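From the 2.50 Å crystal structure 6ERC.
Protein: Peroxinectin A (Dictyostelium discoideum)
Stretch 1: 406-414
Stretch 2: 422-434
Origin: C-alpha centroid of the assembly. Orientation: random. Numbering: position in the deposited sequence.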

# COMPACT_ATOMS: atom_id res chain seq x y z
N PRO A 406 15.26 22.98 -7.26
CA PRO A 406 16.04 22.29 -6.23
C PRO A 406 16.30 23.18 -5.03
O PRO A 406 16.34 24.41 -5.14
N VAL A 407 16.46 22.55 -3.87
CA VAL A 407 16.75 23.28 -2.65
C VAL A 407 18.21 23.72 -2.65
O VAL A 407 19.07 23.09 -3.28
N GLN A 408 18.49 24.82 -1.96
CA GLN A 408 19.85 25.32 -1.82
C GLN A 408 20.44 25.08 -0.44
O GLN A 408 21.65 24.84 -0.34
N THR A 409 19.64 25.15 0.62
CA THR A 409 20.13 24.89 1.97
C THR A 409 19.10 24.06 2.72
O THR A 409 18.00 23.80 2.24
N TRP A 410 19.49 23.64 3.93
CA TRP A 410 18.63 22.77 4.72
C TRP A 410 17.32 23.46 5.08
O TRP A 410 16.26 22.82 5.12
N SER A 411 17.38 24.77 5.34
CA SER A 411 16.18 25.49 5.74
C SER A 411 15.13 25.50 4.64
O SER A 411 13.93 25.62 4.92
N ASP A 412 15.55 25.38 3.38
CA ASP A 412 14.58 25.34 2.29
C ASP A 412 13.66 24.13 2.41
O ASP A 412 12.52 24.17 1.94
N ILE A 413 14.14 23.06 3.04
CA ILE A 413 13.32 21.86 3.19
C ILE A 413 12.34 22.01 4.35
O ILE A 413 11.18 21.60 4.25
N THR A 414 12.78 22.60 5.46
CA THR A 414 11.94 22.71 6.64
C THR A 414 12.53 23.73 7.60
O THR A 414 13.74 23.99 7.60
N ARG A 422 19.12 16.55 12.02
CA ARG A 422 19.18 15.14 11.63
C ARG A 422 19.57 14.98 10.17
O ARG A 422 20.25 14.01 9.81
N LEU A 423 19.18 15.92 9.31
CA LEU A 423 19.62 15.89 7.92
C LEU A 423 21.11 16.21 7.81
O LEU A 423 21.84 15.53 7.08
N LYS A 424 21.57 17.24 8.53
CA LYS A 424 23.00 17.55 8.55
C LYS A 424 23.81 16.36 9.05
O LYS A 424 24.89 16.07 8.53
N ASN A 425 23.30 15.66 10.07
CA ASN A 425 24.01 14.52 10.63
C ASN A 425 24.03 13.35 9.65
O ASN A 425 25.03 12.62 9.57
N ALA A 426 22.94 13.14 8.91
CA ALA A 426 22.85 11.99 8.02
C ALA A 426 23.56 12.25 6.69
O ALA A 426 24.22 11.35 6.16
N TYR A 427 23.44 13.45 6.15
CA TYR A 427 24.02 13.80 4.86
C TYR A 427 24.91 15.02 5.01
O TYR A 427 24.66 15.90 5.85
N LYS A 428 25.96 15.09 4.19
CA LYS A 428 26.84 16.25 4.19
C LYS A 428 26.39 17.32 3.21
O LYS A 428 26.79 18.48 3.36
N SER A 429 25.55 16.97 2.23
CA SER A 429 25.02 17.94 1.29
C SER A 429 23.54 17.66 1.07
O SER A 429 23.07 16.53 1.23
N VAL A 430 22.80 18.71 0.69
CA VAL A 430 21.39 18.53 0.34
C VAL A 430 21.26 17.65 -0.89
O VAL A 430 20.34 16.84 -1.00
N ASP A 431 22.20 17.78 -1.84
CA ASP A 431 22.18 16.96 -3.04
C ASP A 431 22.56 15.51 -2.77
O ASP A 431 22.59 14.72 -3.72
N ASP A 432 22.85 15.15 -1.53
CA ASP A 432 23.07 13.76 -1.14
C ASP A 432 21.86 13.14 -0.45
O ASP A 432 21.88 11.95 -0.15
N ILE A 433 20.82 13.93 -0.18
CA ILE A 433 19.66 13.43 0.54
C ILE A 433 18.93 12.40 -0.30
O ILE A 433 18.72 12.59 -1.51
N ASP A 434 18.53 11.29 0.32
CA ASP A 434 17.67 10.32 -0.33
C ASP A 434 16.29 10.93 -0.57
O ASP A 434 15.71 11.55 0.33

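Packing of stretch 2 (422-434) against stretch 1 (406-414) of peroxinectin A. The contact buries 500 Å², both sides summed, and no hydrogen bond crosses it; what holds the two segments together is apolar packing centred on the indole of Trp410. That side chain leaves its backbone sideways to stretch 2, but with chi1 m (-48°) and chi2 at 97° its ring end comes nearer and lies among residues of the helix end and the following loop.

Stretch 2 opens in a helix that begins earlier in the chain. Arg422 is out of reach of stretch 1. Leu423 points toward it, with CB 3.6 Å from Trp410 CE3; in its m,t rotamer CD1 lies 4.3 Å from Ile413 CD1. Lys424 starts sideways and runs extended (m,t,t,t) along the indole: its CG sits over one face, 3.7 Å from the centroid of the five-membered ring of Trp410 and 11° off the normal, a CH-pi contact. Further out, Lys424 CE approaches Trp410 CD1 at 3.7 Å, so the aliphatic part of this lysine serves as an apolar cover for the ring. Asn425 points away (chi1 t), and Ala426, though buried, makes no contact across the pair.

Tyr427 is the first residue to leave helical phi/psi. Its CB is 4.2 Å from Trp410 CH2 and its backbone O is closer, 3.4 Å from the same CH2, but chi1 m leads the phenol away from stretch 1. There Tyr427 OH donates to Asp434 OD2 at 3.1 Å, linking the start of the loop to the end of the stretch. Lys428 (chi1 p) turns its side chain away, and its contribution is backbone: Lys428 O lies at the indole edge, near the ring plane, 3.9 Å from Trp410 CZ2. Ser429 also points away, with chi1 t; its OG accepts a hydrogen bond from Asp431 N (3.2 Å), while its backbone C packs 3.6 Å from Trp410 CH2.

Val430, chi1 m, has the largest covered area in stretch 2. Its CG1 lies over the indole face opposite Lys424, 3.9 Å from the centroid of the six-membered ring of Trp410 and 14° off the normal, so the two residues sandwich the indole through CH-pi contacts. Val430 CB also meets Val407 CG2 at 3.9 Å (Val407 chi1 m), and Val430 CG1 is 3.9 Å from Thr409 C. The Thr409 and Gln408 side chains point away, but their backbone nitrogens both donate to Asp412 OD1, Thr409 N at 2.7 Å and Gln408 N at 3.2 Å, which ties down the turn leading into Trp410.

Asp431 and Asp432 make no contact with stretch 1. Ile433 points toward it in the m,t rotamer; its CD1 reaches Trp410 CZ3 at 3.7 Å and Ile413 CD1 at 3.6 Å. Ile413, also m,t and pointing toward stretch 2, thus joins Leu423 and Ile433 in a buried aliphatic patch beside the indole. Asp434 lies out of reach.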

# COMPACT_ATOMS: atom_id res chain seq x y z
CB PRO A 406 17.35 21.94 -6.96
CG PRO A 406 17.49 23.01 -7.97
CD PRO A 406 16.10 23.38 -8.41
CB VAL A 407 16.43 22.44 -1.40
CG1 VAL A 407 14.95 22.08 -1.35
CG2 VAL A 407 17.30 21.18 -1.35
CB GLN A 408 19.90 26.82 -2.14
CG GLN A 408 19.66 27.14 -3.61
CD GLN A 408 19.97 28.60 -3.94
OE1 GLN A 408 19.96 29.46 -3.07
NE2 GLN A 408 20.27 28.86 -5.21
CB THR A 409 20.42 26.19 2.73
OG1 THR A 409 20.76 25.89 4.09
CG2 THR A 409 19.23 27.13 2.70
CB TRP A 410 19.36 22.31 5.98
CG TRP A 410 20.75 21.80 5.73
CD1 TRP A 410 21.91 22.51 5.87
CD2 TRP A 410 21.12 20.49 5.30
NE1 TRP A 410 22.98 21.71 5.55
CE2 TRP A 410 22.53 20.47 5.20
CE3 TRP A 410 20.41 19.33 4.99
CZ2 TRP A 410 23.23 19.34 4.80
CZ3 TRP A 410 21.11 18.20 4.60
CH2 TRP A 410 22.51 18.22 4.51
CB SER A 411 16.53 26.92 6.15
OG SER A 411 17.01 27.65 5.04
CB ASP A 412 15.28 25.33 0.93
CG ASP A 412 16.09 26.59 0.68
OD1 ASP A 412 17.32 26.48 0.54
OD2 ASP A 412 15.50 27.68 0.64
CB ILE A 413 14.22 20.63 3.37
CG1 ILE A 413 15.17 20.48 2.18
CG2 ILE A 413 13.38 19.36 3.52
CD1 ILE A 413 16.30 19.50 2.41
CB THR A 414 11.80 21.36 7.35
OG1 THR A 414 11.07 21.54 8.58
CG2 THR A 414 13.17 20.78 7.66
CB ARG A 422 17.83 14.47 11.91
CG ARG A 422 17.55 14.29 13.39
CD ARG A 422 16.36 13.40 13.67
NE ARG A 422 16.21 13.14 15.10
CZ ARG A 422 15.60 12.08 15.63
NH1 ARG A 422 15.07 11.15 14.85
NH2 ARG A 422 15.54 11.95 16.94
CB LEU A 423 18.80 16.86 7.08
CG LEU A 423 17.32 16.52 6.89
CD1 LEU A 423 16.60 17.68 6.24
CD2 LEU A 423 17.17 15.25 6.05
CB LYS A 424 23.27 18.77 9.43
CG LYS A 424 22.72 20.08 8.90
CD LYS A 424 22.89 21.19 9.93
CE LYS A 424 22.08 22.43 9.56
NZ LYS A 424 22.25 23.52 10.56
CB ASN A 425 23.35 14.11 11.95
CG ASN A 425 24.18 13.10 12.73
OD1 ASN A 425 25.15 12.54 12.21
ND2 ASN A 425 23.79 12.86 13.98
CB ALA A 426 21.38 11.64 7.76
CB TYR A 427 22.94 14.08 3.82
CG TYR A 427 21.89 13.00 3.72
CD1 TYR A 427 22.10 11.89 2.92
CD2 TYR A 427 20.70 13.09 4.42
CE1 TYR A 427 21.14 10.90 2.82
CE2 TYR A 427 19.74 12.11 4.33
CZ TYR A 427 19.97 11.01 3.52
OH TYR A 427 19.01 10.03 3.43
CB LYS A 428 28.28 15.82 3.86
CG LYS A 428 28.49 15.32 2.45
CD LYS A 428 29.84 14.63 2.31
CE LYS A 428 30.14 14.24 0.87
NZ LYS A 428 30.41 15.43 0.01
CB SER A 429 25.76 17.88 -0.05
OG SER A 429 25.16 18.74 -1.00
CB VAL A 430 20.70 19.89 0.14
CG1 VAL A 430 20.68 20.68 1.44
CG2 VAL A 430 21.36 20.69 -0.98
CB ASP A 431 23.12 17.57 -4.09
CG ASP A 431 22.63 18.91 -4.61
OD1 ASP A 431 21.53 18.95 -5.21
OD2 ASP A 431 23.33 19.92 -4.40
CB ASP A 432 24.29 13.65 -0.21
CG ASP A 432 25.54 14.23 -0.82
OD1 ASP A 432 25.67 14.21 -2.06
OD2 ASP A 432 26.40 14.72 -0.05
CB ILE A 433 18.73 14.59 0.94
CG1 ILE A 433 19.48 15.61 1.80
CG2 ILE A 433 17.53 14.06 1.70
CD1 ILE A 433 18.71 16.89 2.07
CB ASP A 434 17.54 9.06 0.51
CG ASP A 434 18.71 8.11 0.33
OD1 ASP A 434 18.95 7.69 -0.82
OD2 ASP A 434 19.38 7.78 1.33